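Local coordinates for protein aminotransferase class-III (PDB 6K8H) that belongs to the class-III aminotransferases, a family with the fold type I architecture of pyridoxal-phosphate-dependent enzymes, and assembles from two copies of its chain, at residues 109-114 / 121-126; 116-121 / 276-281; 282-285 / 291-294; 104-109 / 327-332. One frame throughout, in Å; residues are numbered along the deposited sequence.

Interaction 1: 109-114 / 121-126; sequences ELLTER and VRFTNS. With PLR ((5-hydroxy-4,6-dimethylpyridin-3-yl)methyl dihydrogen phosphate), chain D.
L111 of helix 102-114 and F123 of strand 120-124 reach toward each other from opposite directions, and the methyl L111 CD1 meets the ring atom F123 CE1 at 4.0 Å, an oblique approach to the ring. The second first-shell pair is aliphatic: T112 CG2 lies 4.0 Å from V121 CG1. Its geometry follows from the threonine torsion, since chi1 of 55° sets OG1 between the backbone N and the carbonyl carbon, from where it bonds to the carbonyl O of A108, while the methyl is left beside the backbone N, facing the valine. One shell out, L107, on the same helix as L111, and M325 of helix 322-334 also touch F123, and A108 packs on V121. The strand itself is fixed by backbone bonds of R122 to V293 and of T124 to G291, and F123 N bonds to T35 OG1 of the second subunit.

Beyond the strand the chain turns toward the ligand. T124 OG1 donates to S126 O at 2.9 Å, with a C=O...donor angle of 140° and the donor tilted 28° from the carbonyl plane. S126 caps the next helix through OG to E129 N, and its CB comes 3.6 Å from PLR O1P. Helix, turn, strand and capped helix start thus lead from the packed interior to the phosphate side of the ligand pocket, in the large domain of a fold type I enzyme.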
loop_
_atom_site.group_PDB
_atom_site.type_symbol
_atom_site.label_atom_id
_atom_site.label_comp_id
_atom_site.label_asym_id
_atom_site.label_seq_id
_atom_site.Cartn_x
_atom_site.Cartn_y
_atom_site.Cartn_z
ATOM N N GLU B 109 4.953 -14.895 -14.106
ATOM C CA GLU B 109 5.315 -16.211 -14.621
ATOM C C GLU B 109 6.059 -17.031 -13.566
ATOM O O GLU B 109 5.754 -18.214 -13.356
ATOM C CB GLU B 109 6.138 -16.054 -15.905
ATOM C CG GLU B 109 5.259 -15.916 -17.162
ATOM C CD GLU B 109 6.006 -15.393 -18.393
ATOM O OE1 GLU B 109 7.190 -15.013 -18.274
ATOM O OE2 GLU B 109 5.390 -15.350 -19.480
ATOM N N LEU B 110 7.010 -16.414 -12.856
ATOM C CA LEU B 110 7.715 -17.159 -11.809
ATOM C C LEU B 110 6.763 -17.610 -10.695
ATOM O O LEU B 110 6.770 -18.785 -10.290
ATOM C CB LEU B 110 8.857 -16.317 -11.234
ATOM C CG LEU B 110 9.727 -17.001 -10.163
ATOM C CD1 LEU B 110 11.174 -16.482 -10.217
ATOM C CD2 LEU B 110 9.147 -16.819 -8.755
ATOM N N LEU B 111 5.956 -16.679 -10.163
ATOM C CA LEU B 111 5.061 -17.029 -9.056
ATOM C C LEU B 111 4.065 -18.112 -9.458
ATOM O O LEU B 111 3.807 -19.041 -8.684
ATOM C CB LEU B 111 4.305 -15.792 -8.550
ATOM C CG LEU B 111 5.137 -14.774 -7.755
ATOM C CD1 LEU B 111 4.286 -13.553 -7.379
ATOM C CD2 LEU B 111 5.735 -15.411 -6.520
ATOM N N THR B 112 3.467 -18.005 -10.646
ATOM C CA THR B 112 2.497 -19.027 -11.032
ATOM C C THR B 112 3.182 -20.355 -11.337
ATOM O O THR B 112 2.576 -21.414 -11.136
ATOM C CB THR B 112 1.642 -18.577 -12.233
ATOM O OG1 THR B 112 2.483 -18.197 -13.326
ATOM C CG2 THR B 112 0.735 -17.409 -11.857
ATOM N N GLU B 113 4.442 -20.335 -11.789
ATOM C CA GLU B 113 5.139 -21.597 -12.020
ATOM C C GLU B 113 5.427 -22.309 -10.706
ATOM O O GLU B 113 5.345 -23.542 -10.630
ATOM C CB GLU B 113 6.444 -21.361 -12.787
ATOM C CG GLU B 113 6.290 -21.352 -14.308
ATOM C CD GLU B 113 7.327 -20.474 -15.026
ATOM O OE1 GLU B 113 8.474 -20.331 -14.521
ATOM O OE2 GLU B 113 6.988 -19.932 -16.106
ATOM N N ARG B 114 5.728 -21.548 -9.650
ATOM C CA ARG B 114 6.177 -22.171 -8.405
ATOM C C ARG B 114 5.028 -22.637 -7.508
ATOM O O ARG B 114 5.153 -23.677 -6.854
ATOM C CB ARG B 114 7.055 -21.201 -7.624
ATOM C CG ARG B 114 8.387 -20.933 -8.276
ATOM C CD ARG B 114 9.349 -20.310 -7.287
ATOM N NE ARG B 114 10.634 -20.063 -7.913
ATOM C CZ ARG B 114 11.713 -19.668 -7.254
ATOM N NH1 ARG B 114 11.639 -19.463 -5.943
ATOM N NH2 ARG B 114 12.853 -19.479 -7.914
ATOM N N VAL B 121 -2.145 -13.828 -11.108
ATOM C CA VAL B 121 -1.825 -12.924 -10.008
ATOM C C VAL B 121 -2.056 -11.483 -10.446
ATOM O O VAL B 121 -2.165 -11.179 -11.636
ATOM C CB VAL B 121 -0.371 -13.091 -9.488
ATOM C CG1 VAL B 121 -0.065 -14.544 -9.176
ATOM C CG2 VAL B 121 0.625 -12.533 -10.489
ATOM N N ARG B 122 -2.161 -10.605 -9.443
ATOM C CA ARG B 122 -2.099 -9.152 -9.570
ATOM C C ARG B 122 -1.215 -8.615 -8.449
ATOM O O ARG B 122 -1.256 -9.124 -7.324
ATOM C CB ARG B 122 -3.488 -8.502 -9.473
ATOM C CG ARG B 122 -4.386 -8.720 -10.676
ATOM C CD ARG B 122 -5.740 -8.074 -10.470
ATOM N NE ARG B 122 -5.767 -6.633 -10.747
ATOM C CZ ARG B 122 -6.039 -6.100 -11.939
ATOM N NH1 ARG B 122 -6.290 -6.881 -12.975
ATOM N NH2 ARG B 122 -6.071 -4.782 -12.103
ATOM N N PHE B 123 -0.443 -7.570 -8.745
ATOM C CA PHE B 123 0.467 -6.978 -7.774
ATOM C C PHE B 123 -0.148 -5.734 -7.142
ATOM O O PHE B 123 -0.896 -4.986 -7.788
ATOM C CB PHE B 123 1.806 -6.632 -8.429
ATOM C CG PHE B 123 2.509 -7.827 -8.993
ATOM C CD1 PHE B 123 3.239 -8.662 -8.162
ATOM C CD2 PHE B 123 2.394 -8.149 -10.333
ATOM C CE1 PHE B 123 3.867 -9.784 -8.663
ATOM C CE2 PHE B 123 3.022 -9.277 -10.845
ATOM C CZ PHE B 123 3.753 -10.096 -10.009
ATOM N N THR B 124 0.156 -5.542 -5.859
ATOM C CA THR B 124 -0.262 -4.387 -5.080
ATOM C C THR B 124 0.986 -3.760 -4.466
ATOM O O THR B 124 2.104 -4.194 -4.764
ATOM C CB THR B 124 -1.246 -4.798 -3.988
ATOM O OG1 THR B 124 -0.554 -5.612 -3.037
ATOM C CG2 THR B 124 -2.429 -5.595 -4.575
ATOM N N ASN B 125 0.813 -2.770 -3.592
ATOM C CA ASN B 125 1.951 -2.071 -3.011
ATOM C C ASN B 125 2.217 -2.444 -1.557
ATOM O O ASN B 125 3.111 -1.851 -0.933
ATOM C CB ASN B 125 1.754 -0.564 -3.163
ATOM C CG ASN B 125 1.528 -0.189 -4.601
ATOM O OD1 ASN B 125 2.456 -0.254 -5.406
ATOM N ND2 ASN B 125 0.286 0.122 -4.957
ATOM N N SER B 126 1.474 -3.405 -1.004
ATOM C CA SER B 126 1.670 -3.832 0.377
ATOM C C SER B 126 0.937 -5.150 0.570
ATOM O O SER B 126 0.021 -5.488 -0.192
ATOM C CB SER B 126 1.194 -2.790 1.381
ATOM O OG SER B 126 -0.185 -2.594 1.233
HETATM N N1 PLR D . -0.229 -10.498 6.523
HETATM C C2 PLR D . 0.732 -10.997 7.292
HETATM C C2A PLR D . 0.643 -12.421 7.735
HETATM C C3 PLR D . 1.825 -10.201 7.663
HETATM O O3 PLR D . 2.786 -10.745 8.436
HETATM C C4 PLR D . 1.892 -8.864 7.224
HETATM C C4A PLR D . 3.032 -8.026 7.599
HETATM C C5 PLR D . 0.868 -8.373 6.408
HETATM C C6 PLR D . -0.167 -9.216 6.107
HETATM C C5A PLR D . 0.860 -6.948 5.923
HETATM O O4P PLR D . 1.881 -6.628 4.928
HETATM P P PLR D . 2.408 -5.113 4.804
HETATM O O1P PLR D . 1.180 -4.283 4.615
HETATM O O2P PLR D . 3.100 -4.809 6.082
HETATM O O3P PLR D . 3.331 -5.077 3.628
#

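Interaction 2: 116-121 / 276-281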
loop_
_atom_site.group_PDB
_atom_site.type_symbol
_atom_site.label_atom_id
_atom_site.label_comp_id
_atom_site.label_asym_id
_atom_site.label_seq_id
_atom_site.Cartn_x
_atom_site.Cartn_y
_atom_site.Cartn_z
ATOM N N PRO B 116 1.270 -24.009 -6.925
ATOM C CA PRO B 116 0.241 -24.675 -7.741
ATOM C C PRO B 116 -1.089 -23.932 -7.808
ATOM O O PRO B 116 -1.649 -23.792 -8.901
ATOM C CB PRO B 116 0.088 -26.036 -7.052
ATOM C CG PRO B 116 1.461 -26.289 -6.446
ATOM C CD PRO B 116 1.917 -24.927 -5.963
ATOM N N SER B 117 -1.603 -23.439 -6.675
ATOM C CA SER B 117 -2.874 -22.717 -6.659
ATOM C C SER B 117 -2.841 -21.433 -7.476
ATOM O O SER B 117 -3.905 -20.904 -7.812
ATOM C CB SER B 117 -3.291 -22.392 -5.215
ATOM O OG SER B 117 -2.635 -21.222 -4.744
ATOM N N LEU B 118 -1.663 -20.877 -7.739
ATOM C CA LEU B 118 -1.588 -19.602 -8.452
ATOM C C LEU B 118 -1.675 -19.859 -9.949
ATOM O O LEU B 118 -0.703 -20.286 -10.582
ATOM C CB LEU B 118 -0.311 -18.851 -8.101
ATOM C CG LEU B 118 -0.122 -18.465 -6.635
ATOM C CD1 LEU B 118 1.173 -17.683 -6.448
ATOM C CD2 LEU B 118 -1.321 -17.682 -6.140
ATOM N N GLN B 119 -2.848 -19.587 -10.517
ATOM C CA GLN B 119 -3.037 -19.573 -11.960
ATOM C C GLN B 119 -2.864 -18.172 -12.528
ATOM O O GLN B 119 -2.282 -18.012 -13.608
ATOM C CB GLN B 119 -4.434 -20.100 -12.317
ATOM C CG GLN B 119 -4.814 -21.409 -11.644
ATOM C CD GLN B 119 -6.069 -22.018 -12.244
ATOM O OE1 GLN B 119 -7.121 -21.370 -12.319
ATOM N NE2 GLN B 119 -5.960 -23.266 -12.698
ATOM N N GLN B 120 -3.360 -17.155 -11.816
ATOM C CA GLN B 120 -3.137 -15.764 -12.188
ATOM C C GLN B 120 -2.874 -14.938 -10.935
ATOM O O GLN B 120 -3.316 -15.294 -9.840
ATOM C CB GLN B 120 -4.338 -15.163 -12.940
ATOM C CG GLN B 120 -4.648 -15.847 -14.278
ATOM C CD GLN B 120 -5.942 -15.367 -14.891
ATOM O OE1 GLN B 120 -6.839 -14.901 -14.193
ATOM N NE2 GLN B 120 -6.046 -15.476 -16.206
ATOM N N VAL B 121 -2.145 -13.828 -11.108
ATOM C CA VAL B 121 -1.825 -12.924 -10.008
ATOM C C VAL B 121 -2.056 -11.483 -10.446
ATOM O O VAL B 121 -2.165 -11.179 -11.636
ATOM C CB VAL B 121 -0.371 -13.091 -9.488
ATOM C CG1 VAL B 121 -0.065 -14.544 -9.176
ATOM C CG2 VAL B 121 0.625 -12.533 -10.489
ATOM N N ASP B 276 -8.340 -20.870 -2.587
ATOM C CA ASP B 276 -8.877 -20.217 -3.773
ATOM C C ASP B 276 -8.071 -18.974 -4.114
ATOM O O ASP B 276 -7.829 -18.687 -5.297
ATOM C CB ASP B 276 -10.351 -19.883 -3.548
ATOM C CG ASP B 276 -11.173 -21.126 -3.226
ATOM O OD1 ASP B 276 -11.232 -22.037 -4.088
ATOM O OD2 ASP B 276 -11.724 -21.204 -2.107
ATOM N N LEU B 277 -7.649 -18.236 -3.090
ATOM C CA LEU B 277 -6.782 -17.077 -3.251
ATOM C C LEU B 277 -5.660 -17.145 -2.234
ATOM O O LEU B 277 -5.787 -17.764 -1.176
ATOM C CB LEU B 277 -7.528 -15.743 -3.066
ATOM C CG LEU B 277 -8.639 -15.404 -4.066
ATOM C CD1 LEU B 277 -9.334 -14.124 -3.664
ATOM C CD2 LEU B 277 -8.120 -15.309 -5.497
ATOM N N THR B 278 -4.563 -16.471 -2.564
ATOM C CA THR B 278 -3.424 -16.279 -1.681
ATOM C C THR B 278 -3.007 -14.815 -1.735
ATOM O O THR B 278 -2.872 -14.244 -2.823
ATOM C CB THR B 278 -2.246 -17.172 -2.074
ATOM O OG1 THR B 278 -2.659 -18.541 -2.115
ATOM C CG2 THR B 278 -1.139 -17.050 -1.044
ATOM N N ALA B 279 -2.830 -14.212 -0.558
ATOM C CA ALA B 279 -2.204 -12.909 -0.398
ATOM C C ALA B 279 -0.727 -13.109 -0.076
ATOM O O ALA B 279 -0.365 -14.011 0.685
ATOM C CB ALA B 279 -2.880 -12.096 0.714
ATOM N N MET B 280 0.124 -12.294 -0.701
ATOM C CA MET B 280 1.573 -12.397 -0.591
ATOM C C MET B 280 2.152 -10.996 -0.509
ATOM O O MET B 280 1.489 -10.006 -0.834
ATOM C CB MET B 280 2.178 -13.135 -1.799
ATOM C CG MET B 280 1.593 -14.513 -2.049
ATOM S SD MET B 280 1.852 -15.090 -3.745
ATOM C CE MET B 280 0.388 -14.421 -4.556
ATOM N N GLY B 281 3.414 -10.927 -0.118
ATOM C CA GLY B 281 4.144 -9.675 -0.033
ATOM C C GLY B 281 5.542 -9.954 0.471
ATOM O O GLY B 281 6.055 -11.056 0.260
HETATM O O HOH W 1 -4.156 -19.155 -4.121
#
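L118 and M280 meet tip to tip across the face of the seven-stranded mixed sheet that marks fold type I enzymes. Strands 120-124 and 277-281 are not neighbours in it: strand 291-295 runs between them, so this contact is made by side chains spanning the middle strand. The leucine has CG anti to its carbonyl carbon (chi1 -61°), and an extended second torsion sends CD1 outward, 3.8 Å from M280 SD. The methionine chain stays extended through chi2 and then bends at chi3, -89°, which swings its methyl back against the leucine fork: M280 CE lies 3.9 Å from L118 CD1 and 4.0 Å from L118 CD2. Both branches of L118 therefore share one methyl, and CD2 additionally comes 4.2 Å from T278 CB. L260 touches M280 as well, in keeping with its burial.

The approach to the strand is irregular, because Q119 and Q120 both face G295 in a classic beta bulge. S117, just ahead of the bulge, and T278 of strand 277-281 form the polar end of the contact. With S117 OG and T278 OG1 3.8 Å apart, the hydroxyls are too distant to bond directly, and Q268 bonds to both, through OE1 to S117 OG and through NE2 to T278 OG1. T278 has OG1 anti to its carbonyl carbon, chi1 -55°, placing the oxygen toward the serine. A water completes the bridge: it donates to S117 OG at 2.6 Å and lies 2.6 Å from T278 OG1, its second hydrogen-bond partner.

Interaction 3: 282-285 / 291-294; sequences KIIG and GAVG. With PLR ((5-hydroxy-4,6-dimethylpyridin-3-yl)methyl dihydrogen phosphate), chain D.
Two residues past a lysine covalently joined to the ligand, I284 CD1 packs on A292 CB at 3.7 Å. The lysine link runs from K282 NZ to PLR C4A, at a modelled length of 1.9 Å that is long for a carbon-nitrogen bond, so the bond order cannot be read from it. The segments belong to a beta hairpin in the large sheet of the fold type I architecture, with antiparallel strands 277-281 and 291-295 joined by a loop that holds the lysine. Backbone bonds of A292 to M280 and of G294 to T278 pair the two strands, and the other edge of strand 291-295 pairs with strand 120-124.

Right after strand 277-281 the chain turns sharply, as the positive phi of K282 (53°) records, and enters a short 3-10 segment closed by G285 N to K282 O at 3.1 Å. The lysine chain runs almost straight until chi4, which at 83° bends NZ over to C4A; A73, V257 and I258 line it, and T317 of the second subunit packs on it. T317 OG1 of the second subunit also hydrogen-bonds to the ligand, as do T128 OG1 and G127 N.

I284 faces the strand instead. Its CG1 sits between the backbone N and the carbonyl carbon (chi1 61°), and an extended chi2 carries the methyl forward until I284 CD1 lies 4.2 Å from G291 C, beside the alanine methyl.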
loop_
_atom_site.group_PDB
_atom_site.type_symbol
_atom_site.label_atom_id
_atom_site.label_comp_id
_atom_site.label_asym_id
_atom_site.label_seq_id
_atom_site.Cartn_x
_atom_site.Cartn_y
_atom_site.Cartn_z
ATOM N N LYS B 282 6.161 -8.969 1.132
ATOM C CA LYS B 282 7.471 -9.119 1.767
ATOM C C LYS B 282 8.540 -9.671 0.812
ATOM O O LYS B 282 9.064 -8.913 -0.026
ATOM C CB LYS B 282 7.311 -9.970 3.036
ATOM C CG LYS B 282 6.455 -9.256 4.112
ATOM C CD LYS B 282 6.512 -9.917 5.490
ATOM C CE LYS B 282 6.111 -8.944 6.633
ATOM N NZ LYS B 282 4.627 -8.817 6.846
ATOM N N ILE B 283 8.885 -10.951 0.909
ATOM C CA ILE B 283 10.069 -11.433 0.134
ATOM C C ILE B 283 9.900 -11.202 -1.371
ATOM O O ILE B 283 10.901 -10.943 -2.031
ATOM C CB ILE B 283 10.377 -12.916 0.426
ATOM C CG1 ILE B 283 9.340 -13.847 -0.205
ATOM C CG2 ILE B 283 10.544 -13.160 1.917
ATOM C CD1 ILE B 283 9.784 -15.278 -0.292
ATOM N N ILE B 284 8.667 -11.208 -1.865
ATOM C CA ILE B 284 8.476 -11.267 -3.307
ATOM C C ILE B 284 8.827 -9.933 -3.946
ATOM O O ILE B 284 8.761 -9.802 -5.172
ATOM C CB ILE B 284 7.036 -11.689 -3.680
ATOM C CG1 ILE B 284 6.008 -10.690 -3.144
ATOM C CG2 ILE B 284 6.721 -13.065 -3.168
ATOM C CD1 ILE B 284 4.671 -10.749 -3.883
ATOM N N GLY B 285 9.194 -8.933 -3.142
ATOM C CA GLY B 285 9.598 -7.657 -3.709
ATOM C C GLY B 285 11.071 -7.338 -3.651
ATOM O O GLY B 285 11.457 -6.205 -4.008
ATOM N N GLY B 291 2.983 -6.198 -2.798
ATOM C CA GLY B 291 2.067 -7.238 -2.374
ATOM C C GLY B 291 1.555 -7.925 -3.621
ATOM O O GLY B 291 1.819 -7.497 -4.746
ATOM N N ALA B 292 0.798 -8.990 -3.417
ATOM C CA ALA B 292 0.231 -9.678 -4.569
ATOM C C ALA B 292 -0.936 -10.513 -4.098
ATOM O O ALA B 292 -0.912 -11.055 -2.998
ATOM C CB ALA B 292 1.263 -10.574 -5.279
ATOM N N VAL B 293 -1.954 -10.609 -4.936
ATOM C CA VAL B 293 -3.074 -11.503 -4.709
ATOM C C VAL B 293 -3.162 -12.406 -5.929
ATOM O O VAL B 293 -3.083 -11.927 -7.065
ATOM C CB VAL B 293 -4.382 -10.718 -4.470
ATOM C CG1 VAL B 293 -4.549 -9.627 -5.516
ATOM C CG2 VAL B 293 -5.569 -11.641 -4.474
ATOM N N GLY B 294 -3.259 -13.713 -5.701
ATOM C CA GLY B 294 -3.344 -14.616 -6.830
ATOM C C GLY B 294 -4.171 -15.829 -6.478
ATOM O O GLY B 294 -4.477 -16.087 -5.313
HETATM N N1 PLR D . -0.229 -10.498 6.523
HETATM C C2 PLR D . 0.732 -10.997 7.292
HETATM C C2A PLR D . 0.643 -12.421 7.735
HETATM C C3 PLR D . 1.825 -10.201 7.663
HETATM O O3 PLR D . 2.786 -10.745 8.436
HETATM C C4 PLR D . 1.892 -8.864 7.224
HETATM C C4A PLR D . 3.032 -8.026 7.599
HETATM C C5 PLR D . 0.868 -8.373 6.408
HETATM C C6 PLR D . -0.167 -9.216 6.107
HETATM C C5A PLR D . 0.860 -6.948 5.923
HETATM O O4P PLR D . 1.881 -6.628 4.928
HETATM P P PLR D . 2.408 -5.113 4.804
HETATM O O1P PLR D . 1.180 -4.283 4.615
HETATM O O2P PLR D . 3.100 -4.809 6.082
HETATM O O3P PLR D . 3.331 -5.077 3.628
#

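Interaction 4: 104-109 / 327-332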
loop_
_atom_site.group_PDB
_atom_site.type_symbol
_atom_site.label_atom_id
_atom_site.label_comp_id
_atom_site.label_asym_id
_atom_site.label_seq_id
_atom_site.Cartn_x
_atom_site.Cartn_y
_atom_site.Cartn_z
ATOM N N GLU B 104 6.380 -7.143 -15.099
ATOM C CA GLU B 104 5.224 -7.682 -14.333
ATOM C C GLU B 104 4.932 -9.097 -14.847
ATOM O O GLU B 104 4.641 -9.969 -14.043
ATOM C CB GLU B 104 4.013 -6.751 -14.427
ATOM C CG GLU B 104 3.356 -6.704 -15.787
ATOM C CD GLU B 104 2.329 -5.591 -15.959
ATOM O OE1 GLU B 104 2.642 -4.445 -15.600
ATOM O OE2 GLU B 104 1.225 -5.884 -16.448
ATOM N N ILE B 105 5.033 -9.304 -16.157
ATOM C CA ILE B 105 4.804 -10.632 -16.722
ATOM C C ILE B 105 5.842 -11.610 -16.210
ATOM O O ILE B 105 5.523 -12.759 -15.894
ATOM C CB ILE B 105 4.808 -10.584 -18.259
ATOM C CG1 ILE B 105 3.792 -9.555 -18.752
ATOM C CG2 ILE B 105 4.503 -11.987 -18.814
ATOM C CD1 ILE B 105 3.814 -9.343 -20.252
ATOM N N ALA B 106 7.107 -11.185 -16.155
ATOM C CA ALA B 106 8.174 -12.091 -15.734
ATOM C C ALA B 106 7.962 -12.566 -14.298
ATOM O O ALA B 106 8.048 -13.773 -14.000
ATOM C CB ALA B 106 9.526 -11.392 -15.877
ATOM N N LEU B 107 7.647 -11.628 -13.389
ATOM C CA LEU B 107 7.430 -12.037 -12.000
ATOM C C LEU B 107 6.169 -12.888 -11.852
ATOM O O LEU B 107 6.155 -13.859 -11.077
ATOM C CB LEU B 107 7.372 -10.824 -11.068
ATOM C CG LEU B 107 7.386 -11.201 -9.580
ATOM C CD1 LEU B 107 8.495 -12.214 -9.265
ATOM C CD2 LEU B 107 7.536 -9.969 -8.665
ATOM N N ALA B 108 5.091 -12.536 -12.565
ATOM C CA ALA B 108 3.888 -13.358 -12.518
ATOM C C ALA B 108 4.155 -14.771 -13.038
ATOM O O ALA B 108 3.645 -15.756 -12.480
ATOM C CB ALA B 108 2.766 -12.675 -13.305
ATOM N N GLU B 109 4.953 -14.895 -14.106
ATOM C CA GLU B 109 5.315 -16.211 -14.621
ATOM C C GLU B 109 6.059 -17.031 -13.566
ATOM O O GLU B 109 5.754 -18.214 -13.356
ATOM C CB GLU B 109 6.138 -16.054 -15.905
ATOM C CG GLU B 109 5.259 -15.916 -17.162
ATOM C CD GLU B 109 6.006 -15.393 -18.393
ATOM O OE1 GLU B 109 7.190 -15.013 -18.274
ATOM O OE2 GLU B 109 5.390 -15.350 -19.480
ATOM N N ALA B 327 13.452 -6.328 -8.763
ATOM C CA ALA B 327 14.044 -6.760 -7.501
ATOM C C ALA B 327 13.397 -8.053 -7.004
ATOM O O ALA B 327 14.087 -8.950 -6.498
ATOM C CB ALA B 327 13.919 -5.652 -6.459
ATOM N N GLY B 328 12.077 -8.173 -7.157
ATOM C CA GLY B 328 11.400 -9.400 -6.779
ATOM C C GLY B 328 11.794 -10.580 -7.647
ATOM O O GLY B 328 12.002 -11.685 -7.144
ATOM N N LEU B 329 11.894 -10.369 -8.963
ATOM C CA LEU B 329 12.341 -11.440 -9.852
ATOM C C LEU B 329 13.720 -11.949 -9.447
ATOM O O LEU B 329 13.951 -13.163 -9.374
ATOM C CB LEU B 329 12.351 -10.959 -11.308
ATOM C CG LEU B 329 12.535 -12.122 -12.295
ATOM C CD1 LEU B 329 11.338 -13.067 -12.215
ATOM C CD2 LEU B 329 12.753 -11.641 -13.721
ATOM N N THR B 330 14.651 -11.032 -9.173
ATOM C CA THR B 330 15.997 -11.441 -8.760
ATOM C C THR B 330 15.970 -12.175 -7.425
ATOM O O THR B 330 16.563 -13.258 -7.281
ATOM C CB THR B 330 16.909 -10.214 -8.690
ATOM O OG1 THR B 330 16.808 -9.489 -9.922
ATOM C CG2 THR B 330 18.363 -10.608 -8.456
ATOM N N ALA B 331 15.273 -11.606 -6.431
ATOM C CA ALA B 331 15.204 -12.237 -5.110
ATOM C C ALA B 331 14.655 -13.652 -5.202
ATOM O O ALA B 331 15.208 -14.591 -4.613
ATOM C CB ALA B 331 14.338 -11.396 -4.169
ATOM N N MET B 332 13.569 -13.829 -5.955
ATOM C CA MET B 332 12.960 -15.146 -6.051
ATOM C C MET B 332 13.832 -16.098 -6.855
ATOM O O MET B 332 13.957 -17.271 -6.494
ATOM C CB MET B 332 11.563 -15.032 -6.661
ATOM C CG MET B 332 10.575 -14.251 -5.812
ATOM S SD MET B 332 10.440 -14.854 -4.110
ATOM C CE MET B 332 9.588 -16.410 -4.381
#
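Helix-to-helix packing by A106 and L107 against G328 and L329 joins helix 102-114 to helix 322-334 in the helical layer beside the large sheet, near the second subunit, in a partly buried interface. The short segments run in roughly the same direction, 30° apart, with axes 9.4 Å from each other at closest approach, and the CA atoms of L107 and L329 are only 5.4 Å apart. The two leucines share a conformation: CB leaves each helix alongside the interface, and CG anti to the backbone N (chi1 -170° for L107) helps bring the methyls back into it. L329 straddles A106, with CD2 at 3.9 Å from A106 CB and CD1 at 3.8 Å from A106 O.

In the fold type I architecture helices flank the central sheet, and here helix 102-114 lies between strand 120-124 and helix 322-334. Toward the far helix L107 CD1 presses on bare backbone, 4.0 Å from G328 C and 3.9 Å from L329 N. The absence of a side chain at G328 lets the other methyl, L107 CD2, lie close over the glycine. The leucine tips meet less tightly, L107 CD1 standing 4.2 Å from L329 CD1. Away from this interface, helix 102-114 turns to the second subunit, where E109 OE1 forms a salt bridge with R25 and A108 packs on V29; helix 322-334 meets helix 81-91 through A327, T330 and A331.

Interactions 1, 2 and 3 all reach the seven-stranded sheet, where strand 291-295 runs between strands 120-124 and 277-281; their centres are 6 to 10 Å apart. Interaction 4 lies beside them in the helical layer, its centre about 8 Å from that of interaction 1, with which it shares helix 102-114 and E109, and about 14 Å from that of interaction 2. Along the chain, interaction 4 closes a long loop that encloses the other three; interactions 1 and 2 alternate and share V121, while interaction 3 follows both. Local contacts (1 and 3) and long-range ones (2 and 4) thus combine on one side of the chain's centre, and interactions 1 and 3 bring S126 and K282 to the same ligand.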